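Local coordinates for protein cryptochrome DASH, chloroplastic/mitochondrial (Arabidopsis thaliana, PDB 2J4D) that repairs cyclobutane pyrimidine dimers in single-stranded DNA as a photolyase, carries FAD and a folate light antenna, and may serve as a blue-light photoreceptor, at residues G174-H179 with W328-R333; K270-T275 with T319-F324. All coordinates share one frame; numbering follows the deposited sequence.

Interaction 1 (G174-H179 with W328-R333); sequences GSTMYH and WRDYFR. With FAD (flavin-adenine dinucleotide), chain C.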
loop_
_atom_site.group_PDB
_atom_site.type_symbol
_atom_site.label_atom_id
_atom_site.label_comp_id
_atom_site.label_asym_id
_atom_site.label_seq_id
_atom_site.Cartn_x
_atom_site.Cartn_y
_atom_site.Cartn_z
ATOM N N GLY A 174 7.336 -7.480 -10.236
ATOM C CA GLY A 174 7.908 -7.189 -8.931
ATOM C C GLY A 174 6.775 -7.180 -7.926
ATOM O O GLY A 174 5.777 -7.861 -8.118
ATOM N N SER A 175 6.932 -6.415 -6.854
ATOM C CA SER A 175 5.908 -6.276 -5.821
ATOM C C SER A 175 5.551 -7.475 -4.934
ATOM O O SER A 175 5.257 -7.275 -3.764
ATOM C CB SER A 175 4.611 -5.703 -6.430
ATOM O OG SER A 175 3.925 -6.641 -7.252
ATOM N N THR A 176 5.581 -8.704 -5.447
ATOM C CA THR A 176 5.194 -9.858 -4.612
ATOM C C THR A 176 6.327 -10.608 -3.912
ATOM O O THR A 176 7.471 -10.555 -4.350
ATOM C CB THR A 176 4.387 -10.869 -5.433
ATOM O OG1 THR A 176 5.174 -11.309 -6.546
ATOM C CG2 THR A 176 3.093 -10.236 -5.935
ATOM N N MET A 177 6.002 -11.316 -2.826
ATOM C CA MET A 177 7.020 -12.058 -2.086
ATOM C C MET A 177 7.380 -13.298 -2.881
ATOM O O MET A 177 8.549 -13.645 -3.000
ATOM C CB MET A 177 6.534 -12.448 -0.693
ATOM C CG MET A 177 7.660 -12.948 0.209
ATOM S SD MET A 177 7.212 -12.871 1.947
ATOM C CE MET A 177 5.899 -14.108 2.017
ATOM N N TYR A 178 6.360 -13.973 -3.400
ATOM C CA TYR A 178 6.569 -15.122 -4.261
ATOM C C TYR A 178 6.445 -14.558 -5.676
ATOM O O TYR A 178 5.475 -13.872 -5.991
ATOM C CB TYR A 178 5.500 -16.195 -4.034
ATOM C CG TYR A 178 5.721 -16.988 -2.775
ATOM C CD1 TYR A 178 5.094 -16.632 -1.584
ATOM C CD2 TYR A 178 6.591 -18.080 -2.764
ATOM C CE1 TYR A 178 5.327 -17.345 -0.408
ATOM C CE2 TYR A 178 6.833 -18.802 -1.590
ATOM C CZ TYR A 178 6.197 -18.425 -0.419
ATOM O OH TYR A 178 6.430 -19.129 0.739
ATOM N N HIS A 179 7.422 -14.850 -6.524
ATOM C CA HIS A 179 7.424 -14.350 -7.897
ATOM C C HIS A 179 6.386 -15.045 -8.774
ATOM O O HIS A 179 6.202 -16.257 -8.689
ATOM C CB HIS A 179 8.825 -14.525 -8.500
ATOM C CG HIS A 179 9.071 -13.692 -9.719
ATOM N ND1 HIS A 179 8.451 -13.934 -10.925
ATOM C CD2 HIS A 179 9.877 -12.622 -9.917
ATOM C CE1 HIS A 179 8.864 -13.050 -11.816
ATOM N NE2 HIS A 179 9.731 -12.243 -11.231
ATOM N N TRP A 328 -0.971 -13.084 2.046
ATOM C CA TRP A 328 -2.322 -12.615 1.757
ATOM C C TRP A 328 -2.200 -11.475 0.746
ATOM O O TRP A 328 -3.023 -11.347 -0.162
ATOM C CB TRP A 328 -3.018 -12.097 3.025
ATOM C CG TRP A 328 -3.933 -13.106 3.672
ATOM C CD1 TRP A 328 -3.708 -13.807 4.830
ATOM C CD2 TRP A 328 -5.212 -13.534 3.188
ATOM N NE1 TRP A 328 -4.776 -14.643 5.095
ATOM C CE2 TRP A 328 -5.711 -14.493 4.105
ATOM C CE3 TRP A 328 -5.986 -13.203 2.070
ATOM C CZ2 TRP A 328 -6.953 -15.118 3.935
ATOM C CZ3 TRP A 328 -7.221 -13.827 1.901
ATOM C CH2 TRP A 328 -7.690 -14.774 2.832
ATOM N N ARG A 329 -1.175 -10.639 0.913
ATOM C CA ARG A 329 -0.954 -9.532 -0.023
ATOM C C ARG A 329 -0.648 -10.109 -1.415
ATOM O O ARG A 329 -1.189 -9.650 -2.426
ATOM C CB ARG A 329 0.203 -8.658 0.464
ATOM C CG ARG A 329 0.637 -7.585 -0.520
ATOM C CD ARG A 329 1.622 -6.608 0.124
ATOM N NE ARG A 329 2.124 -5.655 -0.855
ATOM C CZ ARG A 329 3.093 -5.923 -1.725
ATOM N NH1 ARG A 329 3.681 -7.115 -1.731
ATOM N NH2 ARG A 329 3.454 -5.008 -2.613
ATOM N N ASP A 330 0.225 -11.114 -1.462
ATOM C CA ASP A 330 0.566 -11.772 -2.725
ATOM C C ASP A 330 -0.700 -12.327 -3.373
ATOM O O ASP A 330 -0.944 -12.150 -4.573
ATOM C CB ASP A 330 1.515 -12.952 -2.478
ATOM C CG ASP A 330 2.975 -12.556 -2.468
ATOM O OD1 ASP A 330 3.302 -11.353 -2.322
ATOM O OD2 ASP A 330 3.810 -13.476 -2.597
ATOM N N TYR A 331 -1.499 -13.017 -2.567
ATOM C CA TYR A 331 -2.725 -13.635 -3.052
ATOM C C TYR A 331 -3.663 -12.646 -3.722
ATOM O O TYR A 331 -4.150 -12.903 -4.819
ATOM C CB TYR A 331 -3.456 -14.341 -1.906
ATOM C CG TYR A 331 -4.684 -15.107 -2.340
ATOM C CD1 TYR A 331 -4.587 -16.156 -3.257
ATOM C CD2 TYR A 331 -5.947 -14.780 -1.841
ATOM C CE1 TYR A 331 -5.713 -16.861 -3.670
ATOM C CE2 TYR A 331 -7.084 -15.478 -2.245
ATOM C CZ TYR A 331 -6.960 -16.515 -3.159
ATOM O OH TYR A 331 -8.077 -17.208 -3.564
ATOM N N PHE A 332 -3.936 -11.517 -3.074
ATOM C CA PHE A 332 -4.838 -10.555 -3.699
ATOM C C PHE A 332 -4.236 -9.935 -4.955
ATOM O O PHE A 332 -4.958 -9.586 -5.889
ATOM C CB PHE A 332 -5.257 -9.470 -2.701
ATOM C CG PHE A 332 -6.344 -9.920 -1.753
ATOM C CD1 PHE A 332 -7.560 -10.391 -2.247
ATOM C CD2 PHE A 332 -6.150 -9.882 -0.380
ATOM C CE1 PHE A 332 -8.566 -10.817 -1.384
ATOM C CE2 PHE A 332 -7.151 -10.306 0.498
ATOM C CZ PHE A 332 -8.361 -10.773 -0.003
ATOM N N ARG A 333 -2.915 -9.805 -4.982
ATOM C CA ARG A 333 -2.252 -9.243 -6.155
ATOM C C ARG A 333 -2.447 -10.204 -7.339
ATOM O O ARG A 333 -2.809 -9.779 -8.441
ATOM C CB ARG A 333 -0.758 -9.030 -5.854
ATOM C CG ARG A 333 0.115 -8.771 -7.073
ATOM C CD ARG A 333 -0.168 -7.438 -7.725
ATOM N NE ARG A 333 0.198 -6.318 -6.864
ATOM C CZ ARG A 333 0.234 -5.050 -7.265
ATOM N NH1 ARG A 333 -0.070 -4.739 -8.522
ATOM N NH2 ARG A 333 0.562 -4.093 -6.410
HETATM P PA FAD C . 0.115 -6.452 9.525
HETATM O O1A FAD C . 1.361 -6.002 10.179
HETATM O O2A FAD C . -0.869 -7.258 10.285
HETATM O O5B FAD C . 0.465 -7.278 8.190
HETATM C C5B FAD C . 1.756 -7.141 7.555
HETATM C C4B FAD C . 1.530 -6.906 6.058
HETATM O O4B FAD C . 0.796 -8.012 5.533
HETATM C C3B FAD C . 0.705 -5.671 5.715
HETATM O O3B FAD C . 1.467 -4.476 5.751
HETATM C C2B FAD C . 0.176 -6.045 4.364
HETATM O O2B FAD C . 1.018 -5.717 3.280
HETATM C C1B FAD C . -0.094 -7.553 4.502
HETATM N N9A FAD C . -1.476 -7.916 4.881
HETATM C C8A FAD C . -1.961 -8.201 6.143
HETATM N N7A FAD C . -3.253 -8.499 6.137
HETATM C C5A FAD C . -3.628 -8.411 4.815
HETATM C C6A FAD C . -4.871 -8.604 4.167
HETATM N N6A FAD C . -5.991 -8.961 4.781
HETATM N N1A FAD C . -4.907 -8.422 2.794
HETATM C C2A FAD C . -3.770 -8.051 2.117
HETATM N N3A FAD C . -2.553 -7.849 2.675
HETATM C C4A FAD C . -2.536 -8.028 4.024
HETATM N N1 FAD C . -4.186 -3.561 2.809
HETATM C C2 FAD C . -3.444 -2.798 1.932
HETATM O O2 FAD C . -2.238 -2.935 1.845
HETATM N N3 FAD C . -4.115 -1.855 1.139
HETATM C C4 FAD C . -5.490 -1.636 1.182
HETATM O O4 FAD C . -6.025 -0.780 0.454
HETATM C C4X FAD C . -6.245 -2.423 2.086
HETATM N N5 FAD C . -7.636 -2.269 2.200
HETATM C C5X FAD C . -8.387 -3.125 3.008
HETATM C C6 FAD C . -9.786 -3.049 3.024
HETATM C C7 FAD C . -10.577 -3.898 3.831
HETATM C C7M FAD C . -12.080 -3.766 3.801
HETATM C C8 FAD C . -9.910 -4.871 4.661
HETATM C C8M FAD C . -10.676 -5.826 5.563
HETATM C C9 FAD C . -8.504 -4.958 4.652
HETATM C C9A FAD C . -7.715 -4.096 3.833
HETATM N N10 FAD C . -6.290 -4.161 3.806
HETATM C C10 FAD C . -5.554 -3.378 2.887
HETATM C "C1'" FAD C . -5.578 -5.316 4.442
HETATM C "C2'" FAD C . -5.098 -5.123 5.895
HETATM O "O2'" FAD C . -6.169 -4.651 6.694
HETATM C "C3'" FAD C . -3.946 -4.121 5.932
HETATM O "O3'" FAD C . -2.874 -4.548 5.068
HETATM C "C4'" FAD C . -3.313 -3.923 7.320
HETATM O "O4'" FAD C . -4.280 -3.409 8.239
HETATM C "C5'" FAD C . -2.147 -2.951 7.198
HETATM O "O5'" FAD C . -1.527 -2.770 8.474
HETATM P P FAD C . -0.260 -3.552 8.996
HETATM O O1P FAD C . 0.813 -3.232 8.040
HETATM O O2P FAD C . 0.012 -3.141 10.401
HETATM O O3P FAD C . -0.635 -5.092 9.086
#

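Interaction 2 (K270-T275 with T319-F324); sequences KVYKET and TYWVLF. With FAD (flavin-adenine dinucleotide), chain C.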
loop_
_atom_site.group_PDB
_atom_site.type_symbol
_atom_site.label_atom_id
_atom_site.label_comp_id
_atom_site.label_asym_id
_atom_site.label_seq_id
_atom_site.Cartn_x
_atom_site.Cartn_y
_atom_site.Cartn_z
ATOM N N LYS A 270 8.493 -10.952 17.699
ATOM C CA LYS A 270 8.224 -12.211 18.388
ATOM C C LYS A 270 6.866 -12.318 19.078
ATOM O O LYS A 270 6.526 -13.385 19.597
ATOM C CB LYS A 270 9.332 -12.509 19.400
ATOM C CG LYS A 270 9.491 -11.459 20.480
ATOM C CD LYS A 270 10.550 -11.889 21.476
ATOM C CE LYS A 270 10.995 -10.729 22.349
ATOM N NZ LYS A 270 9.858 -10.090 23.048
ATOM N N VAL A 271 6.089 -11.236 19.099
ATOM C CA VAL A 271 4.757 -11.279 19.721
ATOM C C VAL A 271 3.689 -10.754 18.771
ATOM O O VAL A 271 2.518 -10.605 19.144
ATOM C CB VAL A 271 4.685 -10.454 21.034
ATOM C CG1 VAL A 271 5.709 -10.971 22.019
ATOM C CG2 VAL A 271 4.896 -8.971 20.749
ATOM N N TYR A 272 4.105 -10.498 17.536
ATOM C CA TYR A 272 3.223 -9.987 16.495
ATOM C C TYR A 272 1.871 -10.705 16.401
ATOM O O TYR A 272 0.824 -10.062 16.413
ATOM C CB TYR A 272 3.937 -10.054 15.133
ATOM C CG TYR A 272 3.008 -9.854 13.960
ATOM C CD1 TYR A 272 2.442 -8.603 13.700
ATOM C CD2 TYR A 272 2.604 -10.936 13.177
ATOM C CE1 TYR A 272 1.486 -8.440 12.705
ATOM C CE2 TYR A 272 1.648 -10.786 12.180
ATOM C CZ TYR A 272 1.087 -9.536 11.955
ATOM O OH TYR A 272 0.078 -9.394 11.028
ATOM N N LYS A 273 1.887 -12.031 16.311
ATOM C CA LYS A 273 0.640 -12.774 16.180
ATOM C C LYS A 273 -0.348 -12.568 17.331
ATOM O O LYS A 273 -1.558 -12.532 17.114
ATOM C CB LYS A 273 0.922 -14.272 16.008
ATOM C CG LYS A 273 -0.339 -15.078 15.698
ATOM C CD LYS A 273 -0.041 -16.534 15.371
ATOM C CE LYS A 273 -1.319 -17.266 14.970
ATOM N NZ LYS A 273 -1.074 -18.693 14.621
ATOM N N GLU A 274 0.167 -12.425 18.547
ATOM C CA GLU A 274 -0.691 -12.238 19.717
ATOM C C GLU A 274 -1.322 -10.843 19.764
ATOM O O GLU A 274 -2.356 -10.647 20.400
ATOM C CB GLU A 274 0.120 -12.444 21.000
ATOM C CG GLU A 274 1.124 -13.591 20.948
ATOM C CD GLU A 274 2.086 -13.587 22.134
ATOM O OE1 GLU A 274 3.115 -14.295 22.075
ATOM O OE2 GLU A 274 1.815 -12.879 23.129
ATOM N N THR A 275 -0.712 -9.877 19.084
ATOM C CA THR A 275 -1.210 -8.502 19.125
ATOM C C THR A 275 -1.847 -7.936 17.861
ATOM O O THR A 275 -2.502 -6.895 17.919
ATOM C CB THR A 275 -0.077 -7.548 19.494
ATOM O OG1 THR A 275 0.879 -7.530 18.428
ATOM C CG2 THR A 275 0.627 -8.015 20.768
ATOM N N THR A 319 6.893 -14.829 14.319
ATOM C CA THR A 319 7.844 -14.481 13.273
ATOM C C THR A 319 7.339 -15.031 11.948
ATOM O O THR A 319 7.513 -14.405 10.908
ATOM C CB THR A 319 9.278 -15.007 13.566
ATOM O OG1 THR A 319 9.287 -16.441 13.611
ATOM C CG2 THR A 319 9.771 -14.456 14.896
ATOM N N TYR A 320 6.696 -16.193 11.989
ATOM C CA TYR A 320 6.151 -16.784 10.783
ATOM C C TYR A 320 4.887 -16.059 10.319
ATOM O O TYR A 320 4.672 -15.876 9.116
ATOM C CB TYR A 320 5.807 -18.261 11.002
ATOM C CG TYR A 320 4.895 -18.812 9.922
ATOM C CD1 TYR A 320 5.371 -19.050 8.627
ATOM C CD2 TYR A 320 3.537 -19.003 10.168
ATOM C CE1 TYR A 320 4.510 -19.460 7.607
ATOM C CE2 TYR A 320 2.671 -19.409 9.155
ATOM C CZ TYR A 320 3.161 -19.633 7.880
ATOM O OH TYR A 320 2.292 -20.013 6.880
ATOM N N TRP A 321 4.055 -15.643 11.268
ATOM C CA TRP A 321 2.806 -14.998 10.911
ATOM C C TRP A 321 2.944 -13.736 10.079
ATOM O O TRP A 321 2.066 -13.431 9.283
ATOM C CB TRP A 321 1.956 -14.713 12.154
ATOM C CG TRP A 321 0.496 -14.910 11.866
ATOM C CD1 TRP A 321 -0.448 -13.939 11.695
ATOM C CD2 TRP A 321 -0.170 -16.159 11.649
ATOM N NE1 TRP A 321 -1.659 -14.505 11.384
ATOM C CE2 TRP A 321 -1.517 -15.868 11.350
ATOM C CE3 TRP A 321 0.244 -17.500 11.677
ATOM C CZ2 TRP A 321 -2.460 -16.866 11.078
ATOM C CZ3 TRP A 321 -0.695 -18.497 11.404
ATOM C CH2 TRP A 321 -2.031 -18.171 11.109
ATOM N N VAL A 322 4.033 -13.000 10.240
ATOM C CA VAL A 322 4.182 -11.802 9.430
ATOM C C VAL A 322 4.271 -12.251 7.967
ATOM O O VAL A 322 3.787 -11.567 7.071
ATOM C CB VAL A 322 5.436 -10.989 9.828
ATOM C CG1 VAL A 322 6.695 -11.813 9.614
ATOM C CG2 VAL A 322 5.504 -9.713 9.005
ATOM N N LEU A 323 4.861 -13.420 7.733
ATOM C CA LEU A 323 4.982 -13.939 6.372
ATOM C C LEU A 323 3.628 -14.427 5.885
ATOM O O LEU A 323 3.283 -14.271 4.718
ATOM C CB LEU A 323 6.004 -15.074 6.322
ATOM C CG LEU A 323 7.399 -14.664 6.784
ATOM C CD1 LEU A 323 8.357 -15.824 6.590
ATOM C CD2 LEU A 323 7.870 -13.442 5.994
ATOM N N PHE A 324 2.864 -15.026 6.789
ATOM C CA PHE A 324 1.518 -15.503 6.476
ATOM C C PHE A 324 0.706 -14.309 5.937
ATOM O O PHE A 324 -0.007 -14.416 4.930
ATOM C CB PHE A 324 0.875 -16.040 7.769
ATOM C CG PHE A 324 -0.534 -16.538 7.609
ATOM C CD1 PHE A 324 -0.789 -17.859 7.264
ATOM C CD2 PHE A 324 -1.614 -15.688 7.837
ATOM C CE1 PHE A 324 -2.103 -18.327 7.146
ATOM C CE2 PHE A 324 -2.928 -16.145 7.720
ATOM C CZ PHE A 324 -3.172 -17.465 7.376
HETATM P PA FAD C . 0.115 -6.452 9.525
HETATM O O1A FAD C . 1.361 -6.002 10.179
HETATM O O2A FAD C . -0.869 -7.258 10.285
HETATM O O5B FAD C . 0.465 -7.278 8.190
HETATM C C5B FAD C . 1.756 -7.141 7.555
HETATM C C4B FAD C . 1.530 -6.906 6.058
HETATM O O4B FAD C . 0.796 -8.012 5.533
HETATM C C3B FAD C . 0.705 -5.671 5.715
HETATM O O3B FAD C . 1.467 -4.476 5.751
HETATM C C2B FAD C . 0.176 -6.045 4.364
HETATM O O2B FAD C . 1.018 -5.717 3.280
HETATM C C1B FAD C . -0.094 -7.553 4.502
HETATM N N9A FAD C . -1.476 -7.916 4.881
HETATM C C8A FAD C . -1.961 -8.201 6.143
HETATM N N7A FAD C . -3.253 -8.499 6.137
HETATM C C5A FAD C . -3.628 -8.411 4.815
HETATM C C6A FAD C . -4.871 -8.604 4.167
HETATM N N6A FAD C . -5.991 -8.961 4.781
HETATM N N1A FAD C . -4.907 -8.422 2.794
HETATM C C2A FAD C . -3.770 -8.051 2.117
HETATM N N3A FAD C . -2.553 -7.849 2.675
HETATM C C4A FAD C . -2.536 -8.028 4.024
HETATM N N1 FAD C . -4.186 -3.561 2.809
HETATM C C2 FAD C . -3.444 -2.798 1.932
HETATM O O2 FAD C . -2.238 -2.935 1.845
HETATM N N3 FAD C . -4.115 -1.855 1.139
HETATM C C4 FAD C . -5.490 -1.636 1.182
HETATM O O4 FAD C . -6.025 -0.780 0.454
HETATM C C4X FAD C . -6.245 -2.423 2.086
HETATM N N5 FAD C . -7.636 -2.269 2.200
HETATM C C5X FAD C . -8.387 -3.125 3.008
HETATM C C6 FAD C . -9.786 -3.049 3.024
HETATM C C7 FAD C . -10.577 -3.898 3.831
HETATM C C7M FAD C . -12.080 -3.766 3.801
HETATM C C8 FAD C . -9.910 -4.871 4.661
HETATM C C8M FAD C . -10.676 -5.826 5.563
HETATM C C9 FAD C . -8.504 -4.958 4.652
HETATM C C9A FAD C . -7.715 -4.096 3.833
HETATM N N10 FAD C . -6.290 -4.161 3.806
HETATM C C10 FAD C . -5.554 -3.378 2.887
HETATM C "C1'" FAD C . -5.578 -5.316 4.442
HETATM C "C2'" FAD C . -5.098 -5.123 5.895
HETATM O "O2'" FAD C . -6.169 -4.651 6.694
HETATM C "C3'" FAD C . -3.946 -4.121 5.932
HETATM O "O3'" FAD C . -2.874 -4.548 5.068
HETATM C "C4'" FAD C . -3.313 -3.923 7.320
HETATM O "O4'" FAD C . -4.280 -3.409 8.239
HETATM C "C5'" FAD C . -2.147 -2.951 7.198
HETATM O "O5'" FAD C . -1.527 -2.770 8.474
HETATM P P FAD C . -0.260 -3.552 8.996
HETATM O O1P FAD C . 0.813 -3.232 8.040
HETATM O O2P FAD C . 0.012 -3.141 10.401
HETATM O O3P FAD C . -0.635 -5.092 9.086
#

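Interaction 1 (G174-H179 with W328-R333)
D330 and R329 reach from the helix to the loop 174-179 by different torsions. D330 CG lies anti to its own carbonyl carbon (chi1 -88°), and this turns the carboxylate toward the backbone of M177 and Y178. R329 CG is anti to the backbone N, and the chain stays extended as far as NE, which carries the guanidinium out to S175. The D330 carboxylate takes two consecutive backbone N-H groups. M177 N donates to D330 OD1 at 2.7 Å, and Y178 N to D330 OD2, also at 2.7 Å. Both bonds are nearly straight, and each oxygen uses its syn lone pair. Two bonds thus fix the rotation of the carboxylate. They also satisfy two buried N-H groups of a segment with no regular structure. The Y178 ring plane stands 81° from the carboxylate plane, with OD2 at the ring edge.

R329 NH1 donates to S175 O at 2.6 Å, and this oxygen lies in the guanidinium plane. NH2 adds a weak bond to the same oxygen. Further back along the same chain, R329 CD comes 3.3 Å from O2B of the FAD ribose. R333 packs its CG against T176 CG2 at 3.5 Å. S175 OG sits over one face of the R333 guanidinium, whose NH1 forms a salt bridge with E144.

The contact joins the loop after strand 168-172 of the alpha/beta part to helix 317-339 of the FAD-binding part. Helix 425-436 touches F332 and R333, and P299, at the start of helix 299-312, touches M177 and R329.

Interaction 2 (K270-T275 with T319-F324)
K273 lies along one face of the W321 indole, its chain fully extended beyond CG. K273 CB starts 4.0 Å from W321 CB. CG is next, above CG of the indole. K273 CD comes within 3.7 Å of W321 CD2 and also meets CE3. CE lies above the six-membered ring, in a CH-pi contact 10° off its normal. K273 NZ ends over the same W321 ring, 3.6 Å from its centroid, in a cation-pi contact. The ammonium therefore rests on the pi cloud, and the aliphatic chain lies on the same face, from W321 CG and CD1 to the six-membered ring. F324 CD2, about one turn further along the same helix, lies over the opposite face, toward its rim, so the indole is held between a lysine and a phenylalanine.

Y272 meets W321 at about a right angle. Its CE2 lies at the edge of the indole, 3.8 Å from W321 CD1. Y272 CD2 also approaches V322 CB at 4.4 Å. Y272 CG is anti to the backbone N (chi1 167°), which sends the ring past W321 toward the cofactor. There Y272 OH donates a very short bond of 2.5 Å to FAD O2A, an oxygen of the diphosphate. R276 NE is a second partner of this OH. An alanine in place of W321 would probably leave the K273 ammonium without its aromatic partner and open a gap beside the Y272 ring.

The contact packs the short helix 272-275 on the N-terminal part of helix 317-339. S318 OG bonds to K273 N near the start of both helices. Helix 299-312 touches T319 and V322, and helix 194-204 touches Y320 and F324.

After strand 4-7 and helix 12-26, the chain builds the five-stranded parallel sheet of the alpha/beta part and leaves strand 168-172 into the loop 174-179. It then passes through helices 194-204 and 252-265 to the segment 270-275. Residues 319-324, 44 residues on and near the start of helix 317-339, close the loop of interaction 2. A little further along the same helix, residues 328-333 close the much longer loop of interaction 1. Interaction 2 is therefore nested inside interaction 1. M177 CE packs 3.8 Å from L323 O between them. Helix 317-339 thus ties the loop after strand 168-172 and the short helix 272-275 to the FAD-binding part, and both contacts touch FAD.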